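Local coordinates for phosphoribosylaminoimidazole carboxylase (Bombyx mori, PDB 4JA0), which probably catalyses two consecutive steps of de novo purine biosynthesis, carboxylation of aminoimidazole ribonucleotide and formation of SAICAR, using separate domains of one chain, at residues K170-I175 with M193-G198; K66-L71 with I205-V210; K268-M273 with L324-V329; P347-P352 with A375-P380. All blocks are in the same frame, centred on the assembly; numbering follows the deposited sequence.

Interaction 1: K170-I175 with M193-G198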
# COMPACT_ATOMS: atom_id res chain seq x y z
N LYS A 170 -13.16 42.21 5.01
CA LYS A 170 -13.46 41.10 4.13
C LYS A 170 -14.88 41.21 3.58
O LYS A 170 -15.10 40.97 2.39
CB LYS A 170 -13.23 39.77 4.83
CG LYS A 170 -11.74 39.41 5.07
CD LYS A 170 -11.60 38.01 5.59
CE LYS A 170 -12.03 37.95 7.02
NZ LYS A 170 -12.23 36.56 7.54
N ALA A 171 -15.81 41.64 4.42
CA ALA A 171 -17.20 41.77 3.98
C ALA A 171 -17.38 42.87 2.95
O ALA A 171 -18.10 42.70 1.97
CB ALA A 171 -18.11 42.03 5.17
N THR A 172 -16.70 43.99 3.16
CA THR A 172 -16.82 45.13 2.26
C THR A 172 -16.29 44.75 0.88
O THR A 172 -16.94 45.02 -0.13
CB THR A 172 -16.06 46.37 2.82
OG1 THR A 172 -16.52 46.68 4.13
CG2 THR A 172 -16.24 47.59 1.92
N ILE A 173 -15.13 44.11 0.83
CA ILE A 173 -14.59 43.69 -0.45
C ILE A 173 -15.55 42.73 -1.14
O ILE A 173 -15.78 42.83 -2.34
CB ILE A 173 -13.23 43.02 -0.30
CG1 ILE A 173 -12.25 43.99 0.34
CG2 ILE A 173 -12.72 42.54 -1.64
CD1 ILE A 173 -10.91 43.37 0.69
N LEU A 174 -16.13 41.82 -0.35
CA LEU A 174 -17.05 40.80 -0.88
C LEU A 174 -18.32 41.38 -1.51
O LEU A 174 -18.71 40.98 -2.60
CB LEU A 174 -17.42 39.82 0.24
CG LEU A 174 -18.27 38.62 -0.12
CD1 LEU A 174 -17.73 38.01 -1.39
CD2 LEU A 174 -18.19 37.60 0.99
N ILE A 175 -18.92 42.35 -0.82
CA ILE A 175 -20.13 43.02 -1.28
C ILE A 175 -19.86 43.79 -2.57
O ILE A 175 -20.68 43.78 -3.49
CB ILE A 175 -20.65 43.98 -0.20
CG1 ILE A 175 -21.29 43.17 0.92
CG2 ILE A 175 -21.63 45.01 -0.78
CD1 ILE A 175 -21.45 43.97 2.19
N MET A 193 -17.41 51.91 -4.10
CA MET A 193 -18.59 51.83 -3.24
C MET A 193 -18.30 52.29 -1.84
O MET A 193 -17.17 52.20 -1.39
CB MET A 193 -19.05 50.40 -3.09
CG MET A 193 -20.05 49.92 -4.06
SD MET A 193 -20.52 48.39 -3.27
CE MET A 193 -21.66 49.04 -2.08
N LYS A 194 -19.35 52.66 -1.13
CA LYS A 194 -19.26 52.96 0.30
C LYS A 194 -20.43 52.29 1.02
O LYS A 194 -21.58 52.39 0.57
CB LYS A 194 -19.28 54.47 0.56
N ILE A 195 -20.13 51.62 2.12
CA ILE A 195 -21.19 51.00 2.91
C ILE A 195 -20.89 51.32 4.35
O ILE A 195 -19.82 51.83 4.66
CB ILE A 195 -21.25 49.48 2.72
CG1 ILE A 195 -19.89 48.86 3.01
CG2 ILE A 195 -21.67 49.13 1.32
CD1 ILE A 195 -19.85 47.35 2.85
N GLU A 196 -21.84 51.01 5.23
CA GLU A 196 -21.67 51.22 6.67
C GLU A 196 -22.21 50.02 7.45
O GLU A 196 -23.16 49.38 7.02
CB GLU A 196 -22.35 52.52 7.09
CG GLU A 196 -21.61 53.79 6.62
CD GLU A 196 -22.41 55.09 6.84
OE1 GLU A 196 -23.31 55.11 7.70
OE2 GLU A 196 -22.13 56.09 6.13
N PHE A 197 -21.62 49.73 8.61
CA PHE A 197 -22.04 48.58 9.43
C PHE A 197 -22.60 49.03 10.78
O PHE A 197 -22.33 50.14 11.25
CB PHE A 197 -20.86 47.64 9.70
CG PHE A 197 -20.37 46.88 8.49
CD1 PHE A 197 -19.24 47.31 7.78
CD2 PHE A 197 -20.98 45.69 8.10
CE1 PHE A 197 -18.78 46.59 6.69
CE2 PHE A 197 -20.52 44.98 7.02
CZ PHE A 197 -19.42 45.42 6.31
N GLY A 198 -23.37 48.15 11.41
CA GLY A 198 -23.88 48.39 12.75
C GLY A 198 -23.82 47.09 13.53
O GLY A 198 -23.60 46.03 12.93
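T172 OG1 is hydrogen-bonded to M168 O one turn back in its own helix and also touches F197 and I195 across the contact. T172 OG1 lies 3.4 Å from F197 CE1 and near the plane of the ring, so the oxygen faces the C-H edge. OG1 stands beside the backbone N (chi1 -55°), a placement that lets it reach back along the helix, while the methyl CG2 turns to I195, with T172 CG2 and I195 CD1 3.7 Å apart. T172 and I195 pass alongside, running opposite ways.

I195 CD1 also meets I175 CD1 at 3.8 Å, and A171 CB approaches F197 CZ obliquely at 3.8 Å. A looser touch, 4.2 Å between I175 CG2 and M193 CE, closes the far end. No hydrogen bond joins 170-175 to 193-198; the interface is helix-on-sheet packing, to which the strand gives M193, I195 and F197 while K194 and E196 point away. The axes of helix segment 170-175 and strand segment 193-195 come within 9.5 Å, with their directions 133° apart. Within the SAICAR synthetase domain, strand 100-104 lies alongside, its W101 meeting F197 edge-to-face. K170 and L174 turn instead to helix 396-420, so helix 162-183 is sandwiched between that helix and the antiparallel sheet.

Interaction 2: K66-L71 with I205-V210; sequences KVFEIL and IVLADV. With SO4 (sulfate ion), chain H.
L207 packs its CD2 methyl against both F68 and L71, where helix 57-74 rests on a beta hairpin of the SAICAR synthetase domain. The hairpin is formed by strands 188-200 and 205-207, which follow each other in the chain and pair antiparallel. In the first shell, L207 CD2 is 3.6 Å from F68 CE2, at the edge of the ring and near its plane. The same methyl lies 3.7 Å from L71 CD1, and the L71 and L207 side chains cross at about a right angle. L207 CG is anti to the backbone N (chi1 174°), with CG 4.0 Å from F68 CE2.

Farther round the F68 rim, the carbonyl oxygen of D209 comes in within the ring plane, 3.6 Å from F68 CE1. V210 N is a more distant neighbour at the same edge. F68 therefore meets a methyl and then main chain as the strand gives way to a loop, and no hydrogen bond joins the two segments.

Around these groups lies a second shell. L71 N bonds to V67 O within the helix, and F68 and L71, three residues apart, reach the same side. L207 is held through its backbone by K77 and A79, and I211 packs on F68. D209 CB is directed away from the helix; its side chain lies near the like-charged one of E196 and about 5 Å from a sulfate other than that at I205. At the other end of the strand, I205 N donates to O1 of a bound sulfate, probably from the crystallisation liquor, at 3.2 Å and a nearly straight 171°.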
# COMPACT_ATOMS: atom_id res chain seq x y z
N LYS A 66 -33.53 46.79 -3.61
CA LYS A 66 -33.15 45.83 -4.63
C LYS A 66 -31.75 45.29 -4.34
O LYS A 66 -31.52 44.06 -4.37
CB LYS A 66 -33.24 46.48 -6.02
N VAL A 67 -30.82 46.18 -4.02
CA VAL A 67 -29.46 45.79 -3.69
C VAL A 67 -29.45 44.86 -2.49
O VAL A 67 -28.85 43.79 -2.55
CB VAL A 67 -28.57 47.05 -3.42
CG1 VAL A 67 -27.24 46.67 -2.77
CG2 VAL A 67 -28.35 47.84 -4.71
N PHE A 68 -30.16 45.23 -1.43
CA PHE A 68 -30.14 44.43 -0.21
C PHE A 68 -30.76 43.06 -0.47
O PHE A 68 -30.31 42.07 0.10
CB PHE A 68 -30.84 45.17 0.94
CG PHE A 68 -29.96 46.20 1.62
CD1 PHE A 68 -30.50 47.39 2.09
CD2 PHE A 68 -28.60 46.01 1.75
CE1 PHE A 68 -29.69 48.35 2.70
CE2 PHE A 68 -27.79 46.96 2.37
CZ PHE A 68 -28.34 48.13 2.83
N GLU A 69 -31.72 42.99 -1.38
CA GLU A 69 -32.32 41.71 -1.75
C GLU A 69 -31.27 40.85 -2.44
O GLU A 69 -31.19 39.63 -2.19
CB GLU A 69 -33.53 41.91 -2.67
N ILE A 70 -30.44 41.47 -3.27
CA ILE A 70 -29.41 40.71 -3.94
C ILE A 70 -28.41 40.20 -2.91
O ILE A 70 -27.97 39.04 -2.98
CB ILE A 70 -28.68 41.57 -4.97
CG1 ILE A 70 -29.65 42.03 -6.06
CG2 ILE A 70 -27.45 40.83 -5.52
CD1 ILE A 70 -29.01 42.90 -7.12
N LEU A 71 -28.10 41.03 -1.91
CA LEU A 71 -27.06 40.66 -0.95
C LEU A 71 -27.55 39.65 0.08
O LEU A 71 -26.76 38.83 0.57
CB LEU A 71 -26.50 41.90 -0.25
CG LEU A 71 -25.61 42.75 -1.17
CD1 LEU A 71 -25.18 44.05 -0.48
CD2 LEU A 71 -24.40 41.93 -1.61
N ILE A 205 -22.46 41.79 13.74
CA ILE A 205 -22.23 42.91 12.83
C ILE A 205 -23.04 42.76 11.54
O ILE A 205 -22.88 41.79 10.79
CB ILE A 205 -20.73 43.05 12.49
CG1 ILE A 205 -19.94 43.35 13.76
CG2 ILE A 205 -20.51 44.16 11.47
CD1 ILE A 205 -18.47 43.57 13.50
N VAL A 206 -23.91 43.73 11.28
CA VAL A 206 -24.76 43.64 10.11
C VAL A 206 -24.47 44.79 9.14
O VAL A 206 -24.08 45.88 9.56
CB VAL A 206 -26.27 43.60 10.50
CG1 VAL A 206 -26.58 42.38 11.37
CG2 VAL A 206 -26.66 44.85 11.22
N LEU A 207 -24.61 44.52 7.84
CA LEU A 207 -24.53 45.57 6.82
C LEU A 207 -25.80 46.39 6.94
O LEU A 207 -26.90 45.84 6.79
CB LEU A 207 -24.42 44.96 5.43
CG LEU A 207 -24.47 45.95 4.29
CD1 LEU A 207 -23.21 46.78 4.25
CD2 LEU A 207 -24.67 45.22 2.98
N ALA A 208 -25.68 47.68 7.19
CA ALA A 208 -26.82 48.34 7.80
C ALA A 208 -27.28 49.70 7.29
O ALA A 208 -28.32 50.20 7.74
CB ALA A 208 -26.58 48.42 9.29
N ASP A 209 -26.54 50.32 6.39
CA ASP A 209 -26.94 51.66 5.98
C ASP A 209 -27.92 51.63 4.82
O ASP A 209 -29.04 51.15 4.94
CB ASP A 209 -25.71 52.54 5.67
CG ASP A 209 -26.07 54.02 5.50
OD1 ASP A 209 -25.24 54.78 4.94
OD2 ASP A 209 -27.17 54.42 5.94
N VAL A 210 -27.47 52.18 3.70
CA VAL A 210 -28.26 52.35 2.51
C VAL A 210 -27.27 52.26 1.36
O VAL A 210 -26.22 52.90 1.39
CB VAL A 210 -28.93 53.72 2.51
CG1 VAL A 210 -29.14 54.21 1.11
CG2 VAL A 210 -30.23 53.66 3.28
S SO4 H . -20.99 38.22 12.39
O1 SO4 H . -20.68 39.13 13.50
O2 SO4 H . -21.26 36.89 12.94
O3 SO4 H . -22.16 38.69 11.62
O4 SO4 H . -19.79 38.15 11.57

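Interaction 3: K268-M273 with L324-V329; sequences KVVVFM and LVFIAV
V270 and F272 use both backbone N and O toward strand 324-329, giving four hydrogen bonds, and K268 O supplies a fifth. V270 N donates to V325 O (2.8 Å) and V270 O accepts from I327 N. F272 N reaches I327 O in a more bent bond (142°), and F272 O accepts from V329 N at 2.8 Å. K268 O takes V325 N at 3.0 Å. V325 O and I327 O each gain a CA-H...O contact too, as from V269 CA to V325 O at 3.2 Å. V269 and V271 direct their own backbone groups to strand 296-300 and to D295 just before it. This is a regular parallel ladder, with axes 20° apart.

On one face, V270 CB meets the edge of F326 at CD1 (3.6 Å), while the F272 and F326 rings, their planes 30° apart, are displaced so far that they hardly overlap, with centroids 5.6 Å from each other. On the other, V271 CG1 touches V329 CG2 at 3.6 Å.

The pair is central to the five-stranded, flavodoxin-like sheet of the AIR carboxylase domain, in order 2-1-3-4-5. Helix 307-317 packs on the V270, F272 and F326 face; helices 279-291 and 380-391 pack on that of V269 and I327.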
# COMPACT_ATOMS: atom_id res chain seq x y z
N LYS A 268 -28.86 22.26 -14.28
CA LYS A 268 -29.20 21.05 -13.58
C LYS A 268 -27.91 20.33 -13.22
O LYS A 268 -27.00 20.21 -14.05
CB LYS A 268 -30.12 20.16 -14.44
CG LYS A 268 -30.52 18.85 -13.78
CD LYS A 268 -31.57 19.06 -12.71
CE LYS A 268 -32.89 19.53 -13.33
NZ LYS A 268 -34.00 19.61 -12.33
N VAL A 269 -27.85 19.88 -11.97
CA VAL A 269 -26.83 18.98 -11.48
C VAL A 269 -27.52 17.63 -11.34
O VAL A 269 -28.54 17.51 -10.65
CB VAL A 269 -26.26 19.44 -10.11
CG1 VAL A 269 -25.48 18.34 -9.45
CG2 VAL A 269 -25.39 20.65 -10.28
N VAL A 270 -27.01 16.63 -12.05
CA VAL A 270 -27.59 15.29 -11.96
C VAL A 270 -26.60 14.35 -11.27
O VAL A 270 -25.45 14.22 -11.71
CB VAL A 270 -27.97 14.74 -13.35
CG1 VAL A 270 -28.72 13.44 -13.20
CG2 VAL A 270 -28.82 15.75 -14.09
N VAL A 271 -27.05 13.70 -10.20
CA VAL A 271 -26.22 12.70 -9.55
C VAL A 271 -26.68 11.30 -9.94
O VAL A 271 -27.79 10.90 -9.60
CB VAL A 271 -26.28 12.84 -8.02
CG1 VAL A 271 -25.26 11.93 -7.38
CG2 VAL A 271 -26.00 14.28 -7.62
N PHE A 272 -25.84 10.54 -10.64
CA PHE A 272 -26.16 9.14 -10.93
C PHE A 272 -25.53 8.26 -9.87
O PHE A 272 -24.30 8.29 -9.70
CB PHE A 272 -25.59 8.70 -12.28
CG PHE A 272 -26.34 9.23 -13.47
CD1 PHE A 272 -27.58 9.82 -13.34
CD2 PHE A 272 -25.79 9.10 -14.74
CE1 PHE A 272 -28.25 10.29 -14.46
CE2 PHE A 272 -26.46 9.57 -15.85
CZ PHE A 272 -27.69 10.17 -15.72
N MET A 273 -26.33 7.48 -9.15
CA MET A 273 -25.76 6.47 -8.27
C MET A 273 -25.99 5.08 -8.89
O MET A 273 -27.07 4.80 -9.42
CB MET A 273 -26.37 6.54 -6.87
CG MET A 273 -27.85 6.38 -6.91
SD MET A 273 -28.77 7.17 -5.59
CE MET A 273 -28.55 5.93 -4.35
N LEU A 324 -25.22 21.95 -17.46
CA LEU A 324 -25.43 20.60 -17.01
C LEU A 324 -24.17 20.03 -16.40
O LEU A 324 -23.11 20.02 -17.02
CB LEU A 324 -25.87 19.76 -18.21
CG LEU A 324 -26.22 18.30 -18.00
CD1 LEU A 324 -27.33 18.19 -16.98
CD2 LEU A 324 -26.64 17.69 -19.33
N VAL A 325 -24.29 19.54 -15.17
CA VAL A 325 -23.20 18.85 -14.49
C VAL A 325 -23.65 17.50 -13.98
O VAL A 325 -24.67 17.41 -13.29
CB VAL A 325 -22.68 19.67 -13.32
CG1 VAL A 325 -21.68 18.85 -12.54
CG2 VAL A 325 -22.02 20.92 -13.82
N PHE A 326 -22.89 16.45 -14.31
CA PHE A 326 -23.14 15.10 -13.79
C PHE A 326 -22.22 14.72 -12.64
O PHE A 326 -21.00 14.88 -12.73
CB PHE A 326 -22.97 14.06 -14.88
CG PHE A 326 -23.95 14.18 -15.98
CD1 PHE A 326 -25.31 14.04 -15.73
CD2 PHE A 326 -23.52 14.40 -17.28
CE1 PHE A 326 -26.23 14.15 -16.76
CE2 PHE A 326 -24.44 14.49 -18.32
CZ PHE A 326 -25.79 14.37 -18.06
N ILE A 327 -22.81 14.19 -11.57
CA ILE A 327 -22.02 13.63 -10.48
C ILE A 327 -22.21 12.13 -10.44
O ILE A 327 -23.35 11.65 -10.39
CB ILE A 327 -22.40 14.27 -9.13
CG1 ILE A 327 -21.98 15.76 -9.14
CG2 ILE A 327 -21.76 13.50 -7.95
CD1 ILE A 327 -22.48 16.55 -7.96
N ALA A 328 -21.09 11.40 -10.50
CA ALA A 328 -21.11 9.94 -10.52
C ALA A 328 -20.73 9.33 -9.18
O ALA A 328 -19.58 9.45 -8.73
CB ALA A 328 -20.20 9.39 -11.62
N VAL A 329 -21.71 8.64 -8.59
CA VAL A 329 -21.54 7.96 -7.31
C VAL A 329 -21.63 6.44 -7.45
O VAL A 329 -22.71 5.87 -7.58
CB VAL A 329 -22.60 8.44 -6.30
CG1 VAL A 329 -22.44 7.73 -4.96
CG2 VAL A 329 -22.51 9.94 -6.11

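Interaction 4: P347-P352 with A375-P380; sequences PVINCP and ATVIYP
N350 N donates to A375 O at 2.8 Å and 175°, and N350 O receives V377 N at 2.9 Å, so this asparagine ties its strand to the next through both backbone groups. A375 N adds a bond to V348 O at 3.1 Å. These three bonds and the bridges I349-A375 and N350-T376 define a parallel pair. A side-chain bond from N350 ND2 to T376 OG1 is weak and doubtful.

Packing continues from the bridged strands into the loops: I349 CG2 lies 4.1 Å from V377 CB. C351 SG, anti to its backbone N (chi1 -172°), reaches P380 CA at 3.8 Å, where helix 380-391 begins right after Y379. P352 CD sits 3.4 Å from V377 O.

Strands 348-350 and 375-376 flank helix 358-361 in a beta-alpha-beta unit. T376 makes backbone hydrogen bonds to a third subunit, and the Y379 ring takes a cation-pi contact from R332 of a fourth. A sulfate, probably from the crystallisation liquor, lies about 4 Å from the Y379 side chain. The outer strand thus also serves subunit association, while its pairing with 348-350 appears to rest on main-chain bonds, since the one polar side-chain bond is weak.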
# COMPACT_ATOMS: atom_id res chain seq x y z
N PRO A 347 -19.25 18.22 -18.07
CA PRO A 347 -18.35 17.83 -16.98
C PRO A 347 -18.93 16.71 -16.12
O PRO A 347 -20.11 16.75 -15.76
CB PRO A 347 -18.22 19.12 -16.17
CG PRO A 347 -19.36 20.01 -16.64
CD PRO A 347 -19.56 19.66 -18.05
N VAL A 348 -18.09 15.73 -15.81
CA VAL A 348 -18.50 14.61 -14.98
C VAL A 348 -17.59 14.54 -13.77
O VAL A 348 -16.36 14.44 -13.91
CB VAL A 348 -18.40 13.27 -15.75
CG1 VAL A 348 -18.59 12.10 -14.79
CG2 VAL A 348 -19.39 13.21 -16.90
N ILE A 349 -18.17 14.58 -12.58
CA ILE A 349 -17.41 14.48 -11.33
C ILE A 349 -17.72 13.18 -10.60
O ILE A 349 -18.90 12.83 -10.42
CB ILE A 349 -17.69 15.67 -10.36
CG1 ILE A 349 -17.57 17.01 -11.11
CG2 ILE A 349 -16.75 15.64 -9.17
CD1 ILE A 349 -18.13 18.16 -10.33
N ASN A 350 -16.65 12.47 -10.21
CA ASN A 350 -16.75 11.24 -9.44
C ASN A 350 -16.70 11.45 -7.93
O ASN A 350 -15.68 11.90 -7.40
CB ASN A 350 -15.61 10.31 -9.79
CG ASN A 350 -15.68 9.84 -11.18
OD1 ASN A 350 -16.75 9.48 -11.66
ND2 ASN A 350 -14.53 9.79 -11.85
N CYS A 351 -17.75 11.03 -7.24
CA CYS A 351 -17.75 11.09 -5.79
C CYS A 351 -18.10 9.73 -5.20
O CYS A 351 -19.25 9.44 -4.90
CB CYS A 351 -18.73 12.18 -5.31
SG CYS A 351 -18.66 12.50 -3.52
N PRO A 352 -17.09 8.88 -5.05
CA PRO A 352 -17.35 7.57 -4.45
C PRO A 352 -17.85 7.77 -3.03
O PRO A 352 -17.49 8.75 -2.39
CB PRO A 352 -15.98 6.92 -4.43
CG PRO A 352 -15.21 7.63 -5.50
CD PRO A 352 -15.69 9.04 -5.46
N ALA A 375 -13.28 13.96 -13.58
CA ALA A 375 -12.51 14.47 -12.41
C ALA A 375 -13.00 13.78 -11.14
O ALA A 375 -14.17 13.38 -11.05
CB ALA A 375 -12.62 16.00 -12.27
N THR A 376 -12.14 13.69 -10.14
CA THR A 376 -12.45 12.92 -8.94
C THR A 376 -12.33 13.77 -7.66
O THR A 376 -11.41 14.62 -7.48
CB THR A 376 -11.57 11.66 -8.85
OG1 THR A 376 -11.80 10.83 -10.01
CG2 THR A 376 -11.88 10.86 -7.59
N VAL A 377 -13.30 13.53 -6.79
CA VAL A 377 -13.47 14.24 -5.53
C VAL A 377 -13.80 13.14 -4.50
O VAL A 377 -14.26 12.06 -4.89
CB VAL A 377 -14.62 15.26 -5.69
CG1 VAL A 377 -15.65 15.11 -4.59
CG2 VAL A 377 -14.11 16.68 -5.78
N ILE A 378 -13.55 13.37 -3.22
CA ILE A 378 -13.66 12.29 -2.24
C ILE A 378 -14.73 12.48 -1.13
O ILE A 378 -15.14 11.51 -0.47
CB ILE A 378 -12.27 11.98 -1.67
CG1 ILE A 378 -11.73 10.69 -2.27
CG2 ILE A 378 -12.24 11.92 -0.14
CD1 ILE A 378 -10.40 10.33 -1.65
N TYR A 379 -15.19 13.72 -0.96
CA TYR A 379 -16.23 14.03 0.02
C TYR A 379 -17.47 14.61 -0.65
O TYR A 379 -17.36 15.35 -1.64
CB TYR A 379 -15.70 15.00 1.08
CG TYR A 379 -14.40 14.57 1.68
CD1 TYR A 379 -14.37 13.55 2.63
CD2 TYR A 379 -13.20 15.17 1.30
CE1 TYR A 379 -13.17 13.13 3.18
CE2 TYR A 379 -11.99 14.75 1.85
CZ TYR A 379 -11.99 13.73 2.79
OH TYR A 379 -10.81 13.30 3.35
N PRO A 380 -18.66 14.27 -0.14
CA PRO A 380 -19.92 14.74 -0.73
C PRO A 380 -20.05 16.26 -0.76
O PRO A 380 -20.47 16.81 -1.79
CB PRO A 380 -20.99 14.14 0.19
CG PRO A 380 -20.29 13.79 1.44
CD PRO A 380 -18.91 13.42 1.03

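Overall arrangement
From the N terminus, residues 66-71 open the long loop that interaction 2 closes at 205-210. Interaction 1 is nested inside it, joining 170-175 to 193-198, and the two touch through the hairpin of strands 188-200 and 205-207. Together they tie helices 57-74 and 162-183 to one antiparallel sheet. Further along the chain, interactions 3 and 4 follow in series, each closing its own loop in the parallel sheet. They meet where strands 323-329 and 348-350 are neighbours, with A328 O and C351 N 2.8 Å apart. The pairs 1-2 and 3-4 lie about 34 to 36 Å apart between centres, without touching.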